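Beta-galactosidase (Bacillus circulans subsp. alkalophilus, PDB 3TTY) hydrolyses beta-galactosides, splitting off terminal galactose, and carries its glycoside hydrolase active site on a TIM-barrel domain. Local coordinates at residues A[6-10]-A[386-391]; A[66-70]-A[136-141]; A[446-450]-A[465-471]. All blocks are in the same frame, centred on the assembly; numbering follows the deposited sequence.

Interaction 1: A[6-10]-A[386-391]; sequences FPKIW and LGDTIL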
ATOM      1  N   PHE A   6      28.203  20.342 -36.813  1.00 29.42           N
ATOM      2  CA  PHE A   6      26.907  20.838 -36.349  1.00 26.79           C
ATOM      3  C   PHE A   6      27.220  21.774 -35.195  1.00 27.50           C
ATOM      4  O   PHE A   6      27.013  21.416 -34.038  1.00 23.38           O
ATOM      5  CB  PHE A   6      26.067  19.633 -35.891  1.00 26.73           C
ATOM      6  CG  PHE A   6      24.614  19.932 -35.608  1.00 26.28           C
ATOM      7  CD1 PHE A   6      24.104  21.220 -35.692  1.00 24.38           C
ATOM      8  CD2 PHE A   6      23.756  18.898 -35.239  1.00 23.49           C
ATOM      9  CE1 PHE A   6      22.752  21.469 -35.421  1.00 23.87           C
ATOM     10  CE2 PHE A   6      22.405  19.134 -34.963  1.00 21.35           C
ATOM     11  CZ  PHE A   6      21.902  20.416 -35.052  1.00 22.23           C
ATOM     12  N   PRO A   7      27.730  22.981 -35.515  1.00 27.76           N
ATOM     13  CA  PRO A   7      28.376  23.889 -34.561  1.00 25.00           C
ATOM     14  C   PRO A   7      27.436  24.875 -33.871  1.00 21.71           C
ATOM     15  O   PRO A   7      27.691  26.073 -33.858  1.00 23.04           O
ATOM     16  CB  PRO A   7      29.382  24.636 -35.437  1.00 27.37           C
ATOM     17  CG  PRO A   7      28.665  24.762 -36.767  1.00 25.22           C
ATOM     18  CD  PRO A   7      27.740  23.539 -36.882  1.00 28.39           C
ATOM     19  N   LYS A   8      26.365  24.362 -33.285  1.00 23.76           N
ATOM     20  CA  LYS A   8      25.473  25.170 -32.462  1.00 23.26           C
ATOM     21  C   LYS A   8      24.878  24.284 -31.382  1.00 21.23           C
ATOM     22  O   LYS A   8      25.168  23.093 -31.314  1.00 23.06           O
ATOM     23  CB  LYS A   8      24.353  25.821 -33.308  1.00 22.77           C
ATOM     24  CG  LYS A   8      23.575  24.851 -34.217  1.00 20.70           C
ATOM     25  CD  LYS A   8      22.497  25.557 -35.040  1.00 18.86           C
ATOM     26  CE  LYS A   8      21.391  26.173 -34.151  1.00 22.08           C
ATOM     27  NZ  LYS A   8      20.462  25.147 -33.581  1.00 21.75           N
ATOM     28  N   ILE A   9      24.052  24.870 -30.528  1.00 24.44           N
ATOM     29  CA  ILE A   9      23.256  24.094 -29.591  1.00 19.45           C
ATOM     30  C   ILE A   9      22.147  23.425 -30.390  1.00 21.74           C
ATOM     31  O   ILE A   9      21.222  24.092 -30.847  1.00 22.60           O
ATOM     32  CB  ILE A   9      22.669  25.003 -28.506  1.00 19.10           C
ATOM     33  CG1 ILE A   9      23.812  25.616 -27.683  1.00 18.30           C
ATOM     34  CG2 ILE A   9      21.708  24.224 -27.618  1.00 19.09           C
ATOM     35  CD1 ILE A   9      23.406  26.749 -26.802  1.00 17.93           C
ATOM     36  N   TRP A  10      22.261  22.115 -30.595  1.00 18.97           N
ATOM     37  CA  TRP A  10      21.250  21.379 -31.357  1.00 21.67           C
ATOM     38  C   TRP A  10      19.837  21.631 -30.820  1.00 19.70           C
ATOM     39  O   TRP A  10      19.629  21.805 -29.617  1.00 16.01           O
ATOM     40  CB  TRP A  10      21.535  19.871 -31.342  1.00 20.85           C
ATOM     41  CG  TRP A  10      22.934  19.507 -31.756  1.00 21.44           C
ATOM     42  CD1 TRP A  10      23.925  20.358 -32.142  1.00 22.75           C
ATOM     43  CD2 TRP A  10      23.490  18.193 -31.816  1.00 22.19           C
ATOM     44  NE1 TRP A  10      25.064  19.659 -32.438  1.00 23.92           N
ATOM     45  CE2 TRP A  10      24.824  18.326 -32.250  1.00 24.96           C
ATOM     46  CE3 TRP A  10      22.988  16.918 -31.552  1.00 18.23           C
ATOM     47  CZ2 TRP A  10      25.664  17.229 -32.426  1.00 23.01           C
ATOM     48  CZ3 TRP A  10      23.822  15.833 -31.722  1.00 24.82           C
ATOM     49  CH2 TRP A  10      25.147  15.995 -32.158  1.00 27.51           C
ATOM     50  N   LEU A 386      22.631  32.189 -31.156  1.00 25.43           N
ATOM     51  CA  LEU A 386      23.782  31.931 -30.290  1.00 26.36           C
ATOM     52  C   LEU A 386      24.925  31.278 -31.051  1.00 24.04           C
ATOM     53  O   LEU A 386      26.088  31.457 -30.704  1.00 21.49           O
ATOM     54  CB  LEU A 386      23.398  31.077 -29.080  1.00 25.90           C
ATOM     55  CG  LEU A 386      22.528  31.740 -28.011  1.00 25.72           C
ATOM     56  CD1 LEU A 386      22.151  30.733 -26.955  1.00 24.93           C
ATOM     57  CD2 LEU A 386      23.240  32.938 -27.385  1.00 30.37           C
ATOM     58  N   GLY A 387      24.593  30.528 -32.096  1.00 24.78           N
ATOM     59  CA  GLY A 387      25.607  29.818 -32.858  1.00 22.65           C
ATOM     60  C   GLY A 387      26.508  29.003 -31.944  1.00 25.53           C
ATOM     61  O   GLY A 387      26.014  28.296 -31.067  1.00 23.00           O
ATOM     62  N   ASP A 388      27.822  29.121 -32.122  1.00 23.70           N
ATOM     63  CA  ASP A 388      28.762  28.250 -31.418  1.00 27.87           C
ATOM     64  C   ASP A 388      29.271  28.823 -30.104  1.00 25.06           C
ATOM     65  O   ASP A 388      30.120  28.216 -29.457  1.00 28.78           O
ATOM     66  CB  ASP A 388      29.961  27.901 -32.313  1.00 29.19           C
ATOM     67  CG  ASP A 388      30.862  29.107 -32.602  1.00 31.22           C
ATOM     68  OD1 ASP A 388      31.715  29.003 -33.509  1.00 32.20           O
ATOM     69  OD2 ASP A 388      30.721  30.155 -31.934  1.00 26.48           O
ATOM     70  N   THR A 389      28.750  29.985 -29.720  1.00 23.34           N
ATOM     71  CA  THR A 389      29.316  30.777 -28.632  1.00 22.76           C
ATOM     72  C   THR A 389      29.645  29.996 -27.349  1.00 26.07           C
ATOM     73  O   THR A 389      30.729  30.125 -26.801  1.00 24.36           O
ATOM     74  CB  THR A 389      28.390  31.962 -28.262  1.00 24.49           C
ATOM     75  OG1 THR A 389      28.078  32.720 -29.439  1.00 24.75           O
ATOM     76  CG2 THR A 389      29.068  32.885 -27.246  1.00 22.90           C
ATOM     77  N   ILE A 390      28.698  29.194 -26.882  1.00 26.59           N
ATOM     78  CA  ILE A 390      28.786  28.548 -25.583  1.00 22.70           C
ATOM     79  C   ILE A 390      29.423  27.155 -25.657  1.00 28.65           C
ATOM     80  O   ILE A 390      29.928  26.632 -24.665  1.00 30.14           O
ATOM     81  CB  ILE A 390      27.376  28.438 -24.982  1.00 29.57           C
ATOM     82  CG1 ILE A 390      26.818  29.834 -24.723  1.00 37.08           C
ATOM     83  CG2 ILE A 390      27.375  27.625 -23.693  1.00 32.21           C
ATOM     84  CD1 ILE A 390      25.388  29.828 -24.232  1.00 34.63           C
ATOM     85  N   LEU A 391      29.407  26.550 -26.835  1.00 26.15           N
ATOM     86  CA  LEU A 391      29.871  25.180 -26.977  1.00 22.43           C
ATOM     87  C   LEU A 391      31.227  24.950 -26.297  1.00 27.60           C
ATOM     88  O   LEU A 391      32.086  25.837 -26.281  1.00 27.96           O
ATOM     89  CB  LEU A 391      29.919  24.804 -28.454  1.00 22.27           C
ATOM     90  CG  LEU A 391      28.577  24.938 -29.174  1.00 21.79           C
ATOM     91  CD1 LEU A 391      28.652  24.335 -30.578  1.00 22.25           C
ATOM     92  CD2 LEU A 391      27.462  24.284 -28.368  1.00 21.00           C
TER
HETATM   93  O   HOH W   1      23.441  27.767 -30.349  1.00 16.21           O
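This is a loop-to-loop contact made at close backbone range and completed by a water. It sits where the chain is about to enter the first barrel strand, 10-14, and where it has just left helix 371-386. The CA atoms of K8 and D388 are 4.6 Å apart, yet no direct hydrogen bond links the loops; instead K8 CA makes a CH···O contact with G387 O at 3.5 Å. Water 1 fills the gap beside it, accepting from I9 N (3.0 Å) and donating to G387 O (2.7 Å). Glycine suits position 387, the second residue of a type II' turn from L386 to T389, because its phi is positive; T389 OG1 helps hold the turn by donating to L386 O at 2.7 Å. A TIM barrel closes where its eighth strand, 339-344, pairs with its first, here through W10-V342 backbone hydrogen bonds; this contact lies beside that seam, where strand 10-14 begins. Branched aliphatic residues fill the buried side: I9 CG1 lies 3.9 Å from L391 CD2, and I9 CD1 4.2 Å from L386 CD1. L391 CD1 also reaches K8 N at 3.5 Å. The K8 amine forms a salt bridge with D38, outside the contact.

Interaction 2: A[66-70]-A[136-141]; sequences IERLT and YKDHPQ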
ATOM      1  N   ILE A  66      15.073   9.452 -43.658  1.00 20.39           N
ATOM      2  CA  ILE A  66      16.387  10.076 -43.565  1.00 23.36           C
ATOM      3  C   ILE A  66      16.645  11.008 -44.758  1.00 26.04           C
ATOM      4  O   ILE A  66      17.175  12.111 -44.600  1.00 20.37           O
ATOM      5  CB  ILE A  66      17.495   9.013 -43.452  1.00 23.93           C
ATOM      6  CG1 ILE A  66      17.436   8.354 -42.075  1.00 21.39           C
ATOM      7  CG2 ILE A  66      18.855   9.637 -43.656  1.00 24.27           C
ATOM      8  CD1 ILE A  66      18.301   7.131 -41.958  1.00 21.04           C
ATOM      9  N   GLU A  67      16.247  10.562 -45.945  1.00 26.77           N
ATOM     10  CA  GLU A  67      16.406  11.362 -47.149  1.00 26.84           C
ATOM     11  C   GLU A  67      15.602  12.649 -47.033  1.00 24.22           C
ATOM     12  O   GLU A  67      16.123  13.734 -47.269  1.00 27.53           O
ATOM     13  CB  GLU A  67      15.999  10.553 -48.387  1.00 30.90           C
ATOM     14  CG  GLU A  67      16.318  11.218 -49.721  1.00 47.71           C
ATOM     15  CD  GLU A  67      17.784  11.610 -49.856  1.00 61.06           C
ATOM     16  OE1 GLU A  67      18.642  11.004 -49.165  1.00 62.69           O
ATOM     17  OE2 GLU A  67      18.074  12.534 -50.652  1.00 60.23           O
ATOM     18  N   ARG A  68      14.341  12.531 -46.634  1.00 21.93           N
ATOM     19  CA  ARG A  68      13.480  13.702 -46.527  1.00 23.48           C
ATOM     20  C   ARG A  68      14.045  14.775 -45.601  1.00 24.94           C
ATOM     21  O   ARG A  68      14.026  15.963 -45.930  1.00 22.07           O
ATOM     22  CB  ARG A  68      12.070  13.323 -46.073  1.00 24.87           C
ATOM     23  CG  ARG A  68      11.116  14.535 -46.057  1.00 24.48           C
ATOM     24  CD  ARG A  68      10.966  15.107 -47.471  1.00 26.83           C
ATOM     25  NE  ARG A  68      10.210  16.362 -47.527  1.00 24.03           N
ATOM     26  CZ  ARG A  68      10.742  17.574 -47.372  1.00 24.01           C
ATOM     27  NH1 ARG A  68      12.044  17.721 -47.136  1.00 20.80           N
ATOM     28  NH2 ARG A  68       9.966  18.645 -47.454  1.00 21.97           N
ATOM     29  N   LEU A  69      14.525  14.349 -44.437  1.00 21.91           N
ATOM     30  CA  LEU A  69      15.143  15.247 -43.473  1.00 23.13           C
ATOM     31  C   LEU A  69      16.440  15.849 -44.009  1.00 23.95           C
ATOM     32  O   LEU A  69      16.744  17.024 -43.779  1.00 23.95           O
ATOM     33  CB  LEU A  69      15.435  14.493 -42.173  1.00 22.30           C
ATOM     34  CG  LEU A  69      14.218  14.088 -41.333  1.00 21.63           C
ATOM     35  CD1 LEU A  69      14.607  12.974 -40.371  1.00 22.05           C
ATOM     36  CD2 LEU A  69      13.673  15.285 -40.577  1.00 17.23           C
ATOM     37  N   THR A  70      17.216  15.031 -44.704  1.00 24.09           N
ATOM     38  CA  THR A  70      18.460  15.492 -45.296  1.00 24.63           C
ATOM     39  C   THR A  70      18.176  16.634 -46.280  1.00 25.04           C
ATOM     40  O   THR A  70      18.950  17.579 -46.378  1.00 27.12           O
ATOM     41  CB  THR A  70      19.198  14.335 -45.993  1.00 25.51           C
ATOM     42  OG1 THR A  70      19.594  13.377 -45.008  1.00 28.00           O
ATOM     43  CG2 THR A  70      20.443  14.841 -46.713  1.00 30.04           C
ATOM     44  N   TYR A 136      24.180   2.895 -43.366  1.00 19.27           N
ATOM     45  CA  TYR A 136      24.284   4.353 -43.389  1.00 23.12           C
ATOM     46  C   TYR A 136      25.692   4.855 -43.111  1.00 21.57           C
ATOM     47  O   TYR A 136      25.868   6.008 -42.732  1.00 26.34           O
ATOM     48  CB  TYR A 136      23.287   4.977 -42.401  1.00 21.25           C
ATOM     49  CG  TYR A 136      21.856   4.559 -42.665  1.00 19.54           C
ATOM     50  CD1 TYR A 136      21.251   4.840 -43.880  1.00 21.94           C
ATOM     51  CD2 TYR A 136      21.114   3.875 -41.711  1.00 20.81           C
ATOM     52  CE1 TYR A 136      19.948   4.457 -44.146  1.00 20.71           C
ATOM     53  CE2 TYR A 136      19.796   3.482 -41.971  1.00 16.34           C
ATOM     54  CZ  TYR A 136      19.225   3.779 -43.185  1.00 19.52           C
ATOM     55  OH  TYR A 136      17.930   3.405 -43.463  1.00 16.59           O
ATOM     56  N   LYS A 137      26.687   3.990 -43.302  1.00 20.65           N
ATOM     57  CA  LYS A 137      28.074   4.296 -42.933  1.00 27.00           C
ATOM     58  C   LYS A 137      28.630   5.524 -43.640  1.00 28.43           C
ATOM     59  O   LYS A 137      29.569   6.151 -43.160  1.00 36.26           O
ATOM     60  CB  LYS A 137      28.991   3.102 -43.213  1.00 31.10           C
ATOM     61  CG  LYS A 137      29.114   2.744 -44.689  1.00 28.83           C
ATOM     62  CD  LYS A 137      30.024   1.548 -44.882  1.00 41.36           C
ATOM     63  CE  LYS A 137      30.072   1.106 -46.339  1.00 43.16           C
ATOM     64  NZ  LYS A 137      30.950   1.984 -47.174  1.00 48.59           N
ATOM     65  N   ASP A 138      28.049   5.868 -44.779  1.00 26.95           N
ATOM     66  CA  ASP A 138      28.547   6.998 -45.549  1.00 32.29           C
ATOM     67  C   ASP A 138      27.581   8.158 -45.561  1.00 31.74           C
ATOM     68  O   ASP A 138      27.766   9.114 -46.315  1.00 29.44           O
ATOM     69  CB  ASP A 138      28.865   6.566 -46.983  1.00 29.27           C
ATOM     70  CG  ASP A 138      30.024   5.593 -47.043  1.00 33.27           C
ATOM     71  OD1 ASP A 138      29.946   4.623 -47.828  1.00 37.17           O
ATOM     72  OD2 ASP A 138      31.001   5.790 -46.285  1.00 30.17           O
ATOM     73  N   HIS A 139      26.542   8.074 -44.739  1.00 28.05           N
ATOM     74  CA  HIS A 139      25.566   9.143 -44.716  1.00 29.49           C
ATOM     75  C   HIS A 139      26.075  10.298 -43.870  1.00 30.34           C
ATOM     76  O   HIS A 139      26.438  10.108 -42.711  1.00 29.52           O
ATOM     77  CB  HIS A 139      24.196   8.672 -44.241  1.00 29.43           C
ATOM     78  CG  HIS A 139      23.079   9.542 -44.724  1.00 33.68           C
ATOM     79  ND1 HIS A 139      22.918  10.846 -44.304  1.00 31.92           N
ATOM     80  CD2 HIS A 139      22.087   9.309 -45.618  1.00 29.02           C
ATOM     81  CE1 HIS A 139      21.868  11.374 -44.907  1.00 24.70           C
ATOM     82  NE2 HIS A 139      21.345  10.462 -45.708  1.00 29.61           N
ATOM     83  N   PRO A 140      26.118  11.495 -44.475  1.00 24.49           N
ATOM     84  CA  PRO A 140      26.681  12.745 -43.951  1.00 30.16           C
ATOM     85  C   PRO A 140      25.889  13.391 -42.813  1.00 28.02           C
ATOM     86  O   PRO A 140      26.473  14.169 -42.060  1.00 27.76           O
ATOM     87  CB  PRO A 140      26.653  13.674 -45.175  1.00 28.78           C
ATOM     88  CG  PRO A 140      25.534  13.142 -46.021  1.00 32.42           C
ATOM     89  CD  PRO A 140      25.608  11.653 -45.850  1.00 26.88           C
ATOM     90  N   GLN A 141      24.599  13.087 -42.695  1.00 24.03           N
ATOM     91  CA  GLN A 141      23.731  13.799 -41.756  1.00 24.43           C
ATOM     92  C   GLN A 141      23.764  13.239 -40.334  1.00 26.31           C
ATOM     93  O   GLN A 141      23.420  13.937 -39.373  1.00 26.87           O
ATOM     94  CB  GLN A 141      22.287  13.805 -42.261  1.00 27.87           C
ATOM     95  CG  GLN A 141      22.051  14.686 -43.453  1.00 27.78           C
ATOM     96  CD  GLN A 141      22.467  16.116 -43.192  1.00 30.34           C
ATOM     97  OE1 GLN A 141      23.522  16.553 -43.648  1.00 28.31           O
ATOM     98  NE2 GLN A 141      21.642  16.853 -42.447  1.00 24.60           N
TER
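I66 lays two of its methyl groups over two aromatic rings of segment 136-141. Its CD1 stands 3.8 Å from the centroid of the Y136 ring and its CG2 3.7 Å from that of H139, both CH-pi contacts over a ring face. A beta-branched isoleucine suits this place because its CD1 and CG2 lead in different directions from one backbone position. The rings are set for it by a type I turn from Y136 to H139, closed by H139 N donating to Y136 O (3.0 Å), which reverses the chain just after helix 119-135. The imidazole is steadied from its own segment, since H139 ND1 accepts from Q141 N at 3.2 Å. T70, one helical turn beyond I66, meets the edge of the same ring, with T70 OG1 3.0 Å from H139 CE1, and also packs at 3.2 Å from Q141 CG. A threonine suits the crowded position because its hydroxyl is satisfied within the helix, T70 OG1 donating to I66 O (2.8 Å). The polar ends of Y136 and Q141 find partners beyond the contact, in D63 and the carbonyl of I74. The contact thus joins two successive beta-alpha units of the barrel: helix 60-71 packs on the turn leading from helix 119-135 into strand 142-146, while I66 and L69 cover L76 of the adjoining strand 75-79.

Interaction 3: A[446-450]-A[465-471]; sequences VEEDL and KPGFAER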
ATOM      1  N   VAL A 446      33.458   9.966  -6.193  1.00 12.95           N
ATOM      2  CA  VAL A 446      34.397   9.812  -5.106  1.00 15.58           C
ATOM      3  C   VAL A 446      35.817   9.626  -5.634  1.00 21.69           C
ATOM      4  O   VAL A 446      36.768   9.687  -4.855  1.00 24.10           O
ATOM      5  CB  VAL A 446      34.029   8.620  -4.188  1.00 18.47           C
ATOM      6  CG1 VAL A 446      32.733   8.888  -3.466  1.00 13.56           C
ATOM      7  CG2 VAL A 446      33.964   7.311  -4.987  1.00 13.54           C
ATOM      8  N   GLU A 447      35.955   9.404  -6.945  1.00 17.89           N
ATOM      9  CA  GLU A 447      37.250   9.138  -7.579  1.00 19.46           C
ATOM     10  C   GLU A 447      37.847  10.323  -8.326  1.00 21.84           C
ATOM     11  O   GLU A 447      38.944  10.222  -8.870  1.00 23.23           O
ATOM     12  CB  GLU A 447      37.131   7.986  -8.570  1.00 21.15           C
ATOM     13  CG  GLU A 447      36.883   6.660  -7.922  1.00 37.29           C
ATOM     14  CD  GLU A 447      36.260   5.660  -8.867  1.00 59.77           C
ATOM     15  OE1 GLU A 447      35.373   4.887  -8.408  1.00 61.57           O
ATOM     16  OE2 GLU A 447      36.658   5.650 -10.062  1.00 57.59           O
ATOM     17  N   GLU A 448      37.120  11.428  -8.391  1.00 19.10           N
ATOM     18  CA  GLU A 448      37.566  12.586  -9.156  1.00 20.41           C
ATOM     19  C   GLU A 448      38.892  13.148  -8.615  1.00 22.36           C
ATOM     20  O   GLU A 448      39.146  13.121  -7.414  1.00 19.20           O
ATOM     21  CB  GLU A 448      36.486  13.676  -9.130  1.00 16.96           C
ATOM     22  CG  GLU A 448      36.787  14.866 -10.022  1.00 19.84           C
ATOM     23  CD  GLU A 448      36.969  14.460 -11.469  1.00 25.33           C
ATOM     24  OE1 GLU A 448      36.022  13.896 -12.049  1.00 24.21           O
ATOM     25  OE2 GLU A 448      38.069  14.688 -12.023  1.00 28.87           O
ATOM     26  N   ASP A 449      39.732  13.645  -9.516  1.00 20.85           N
ATOM     27  CA  ASP A 449      40.941  14.363  -9.137  1.00 26.03           C
ATOM     28  C   ASP A 449      40.547  15.577  -8.288  1.00 25.65           C
ATOM     29  O   ASP A 449      39.853  16.467  -8.757  1.00 28.27           O
ATOM     30  CB  ASP A 449      41.699  14.800 -10.396  1.00 25.06           C
ATOM     31  CG  ASP A 449      42.730  15.887 -10.117  1.00 36.20           C
ATOM     32  OD1 ASP A 449      43.312  15.908  -9.008  1.00 33.83           O
ATOM     33  OD2 ASP A 449      42.951  16.730 -11.017  1.00 45.07           O
ATOM     34  N   LEU A 450      40.975  15.595  -7.033  1.00 26.18           N
ATOM     35  CA  LEU A 450      40.503  16.593  -6.083  1.00 24.81           C
ATOM     36  C   LEU A 450      41.325  17.877  -6.146  1.00 27.11           C
ATOM     37  O   LEU A 450      40.982  18.874  -5.510  1.00 28.01           O
ATOM     38  CB  LEU A 450      40.550  16.014  -4.668  1.00 20.98           C
ATOM     39  CG  LEU A 450      39.274  15.465  -4.028  1.00 29.67           C
ATOM     40  CD1 LEU A 450      38.246  15.053  -5.069  1.00 23.55           C
ATOM     41  CD2 LEU A 450      39.574  14.314  -3.054  1.00 21.36           C
ATOM     42  N   LYS A 465      35.619   3.573  -0.138  1.00 22.49           N
ATOM     43  CA  LYS A 465      36.242   2.632  -1.064  1.00 23.11           C
ATOM     44  C   LYS A 465      37.764   2.741  -0.988  1.00 24.10           C
ATOM     45  O   LYS A 465      38.284   3.742  -0.504  1.00 21.71           O
ATOM     46  CB  LYS A 465      35.772   2.906  -2.495  1.00 19.82           C
ATOM     47  CG  LYS A 465      34.265   2.803  -2.714  1.00 24.65           C
ATOM     48  CD  LYS A 465      33.933   3.148  -4.157  1.00 24.97           C
ATOM     49  CE  LYS A 465      32.431   3.201  -4.410  1.00 26.11           C
ATOM     50  NZ  LYS A 465      32.158   3.380  -5.869  1.00 24.45           N
ATOM     51  N   PRO A 466      38.481   1.715  -1.480  1.00 22.33           N
ATOM     52  CA  PRO A 466      39.948   1.723  -1.428  1.00 24.07           C
ATOM     53  C   PRO A 466      40.503   2.977  -2.093  1.00 26.19           C
ATOM     54  O   PRO A 466      39.984   3.404  -3.139  1.00 23.76           O
ATOM     55  CB  PRO A 466      40.342   0.482  -2.237  1.00 20.71           C
ATOM     56  CG  PRO A 466      39.149  -0.418  -2.161  1.00 23.67           C
ATOM     57  CD  PRO A 466      37.955   0.501  -2.126  1.00 27.00           C
ATOM     58  N   GLY A 467      41.532   3.560  -1.484  1.00 20.68           N
ATOM     59  CA  GLY A 467      42.167   4.753  -2.014  1.00 23.89           C
ATOM     60  C   GLY A 467      41.463   6.063  -1.680  1.00 27.51           C
ATOM     61  O   GLY A 467      42.050   7.136  -1.814  1.00 29.88           O
ATOM     62  N   PHE A 468      40.209   5.992  -1.250  1.00 19.99           N
ATOM     63  CA  PHE A 468      39.460   7.213  -0.979  1.00 23.80           C
ATOM     64  C   PHE A 468      40.031   8.002   0.205  1.00 21.84           C
ATOM     65  O   PHE A 468      40.360   9.184   0.064  1.00 21.41           O
ATOM     66  CB  PHE A 468      37.966   6.912  -0.803  1.00 18.33           C
ATOM     67  CG  PHE A 468      37.121   8.121  -0.457  1.00 15.87           C
ATOM     68  CD1 PHE A 468      36.596   8.926  -1.447  1.00 18.27           C
ATOM     69  CD2 PHE A 468      36.815   8.414   0.859  1.00 17.22           C
ATOM     70  CE1 PHE A 468      35.794  10.024  -1.133  1.00 17.88           C
ATOM     71  CE2 PHE A 468      36.022   9.506   1.180  1.00 20.51           C
ATOM     72  CZ  PHE A 468      35.509  10.315   0.178  1.00 13.57           C
ATOM     73  N   ALA A 469      40.150   7.365   1.362  1.00 16.74           N
ATOM     74  CA  ALA A 469      40.697   8.054   2.538  1.00 24.78           C
ATOM     75  C   ALA A 469      42.064   8.687   2.258  1.00 23.21           C
ATOM     76  O   ALA A 469      42.325   9.812   2.669  1.00 19.52           O
ATOM     77  CB  ALA A 469      40.784   7.121   3.734  1.00 20.02           C
ATOM     78  N   GLU A 470      42.924   7.956   1.557  1.00 23.46           N
ATOM     79  CA  GLU A 470      44.253   8.442   1.223  1.00 28.26           C
ATOM     80  C   GLU A 470      44.124   9.682   0.357  1.00 30.82           C
ATOM     81  O   GLU A 470      44.823  10.692   0.556  1.00 26.86           O
ATOM     82  CB  GLU A 470      45.028   7.361   0.472  1.00 29.09           C
ATOM     83  CG  GLU A 470      46.538   7.534   0.473  1.00 43.80           C
ATOM     84  CD  GLU A 470      47.261   6.306  -0.090  1.00 64.23           C
ATOM     85  OE1 GLU A 470      46.669   5.198  -0.052  1.00 64.46           O
ATOM     86  OE2 GLU A 470      48.409   6.448  -0.577  1.00 59.64           O
ATOM     87  N   ARG A 471      43.205   9.599  -0.599  1.00 27.21           N
ATOM     88  CA  ARG A 471      42.970  10.691  -1.525  1.00 25.82           C
ATOM     89  C   ARG A 471      42.515  11.951  -0.784  1.00 24.29           C
ATOM     90  O   ARG A 471      43.020  13.031  -1.058  1.00 25.44           O
ATOM     91  CB  ARG A 471      41.980  10.265  -2.611  1.00 30.08           C
ATOM     92  CG  ARG A 471      42.057  11.066  -3.916  1.00 40.12           C
ATOM     93  CD  ARG A 471      41.540  10.250  -5.122  1.00 32.74           C
ATOM     94  NE  ARG A 471      40.269   9.603  -4.817  1.00 25.68           N
ATOM     95  CZ  ARG A 471      40.059   8.287  -4.857  1.00 31.04           C
ATOM     96  NH1 ARG A 471      41.035   7.460  -5.227  1.00 30.01           N
ATOM     97  NH2 ARG A 471      38.865   7.797  -4.534  1.00 22.76           N
TER
HETATM   98  O   HOH W   2      38.711  11.599  -5.083  1.00 29.64           O
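R471 carries the polar part of this contact, reaching from the first turn of helix 468-477 to backbone carbonyls of the loop 446-450. R471 NH2 donates to V446 O at 2.8 Å, and R471 NE donates to water 2 at 2.5 Å. That water in turn donates hydrogen bonds to V446 O (2.7 Å) and E448 O (2.8 Å), so V446 O accepts twice and the irregular loop has two carbonyls satisfied. Arginine suits the task because its guanidinium offers several donors at the end of a long, flexible chain; E447 CA packs over its face, 3.7 Å from R471 NH2. The setting is the parallel part of the mixed sheet in the trimerisation domain. There the loop follows strand 441-444, outermost of the sheet within this chain, and helix 468-477 forms the beta-alpha-beta crossover from strand 455-458 to its neighbour 481-485. G467 occupies the N-cap with positive phi, a conformation glycine adopts easily, and G467 O accepts from R471 N at 3.0 Å; F468 N donates to K465 O at 3.1 Å. Alongside, V446 CB meets F468 CD1 at 3.8 Å, and the aliphatic part of R471 contributes too, R471 CG lying 4.2 Å from L450 CD2; V446, L450 and F468 are buried, and M402 touches L450 and F468. The K465 amine is neutralised by salt bridges to E406 and D404; E447 OE1 stays 4.4 Å from K465 NZ, too far for one. E448 OE1 has its partner in the hydroxyl of S299, and D449 OD1 in that of S451.

From the N terminus, the chain first passes residues 6-10, whose partner segment, 386-391, comes only after the entire barrel, so interaction 1 closes a loop that spans all eight strands. Interaction 2 lies within that span: 66-70 returns to 136-141 and ties neighbouring units of the barrel wall. Their centres are about 21 Å apart. After 391 the chain enters the mixed sheet of the trimerisation domain, where interaction 3 closes a short loop, tying the segment after strand 441-444 to the start of helix 468-477, in series with the other two and crossing neither. Its centre is about 35 Å from that of interaction 1 and about 45 Å from that of interaction 2.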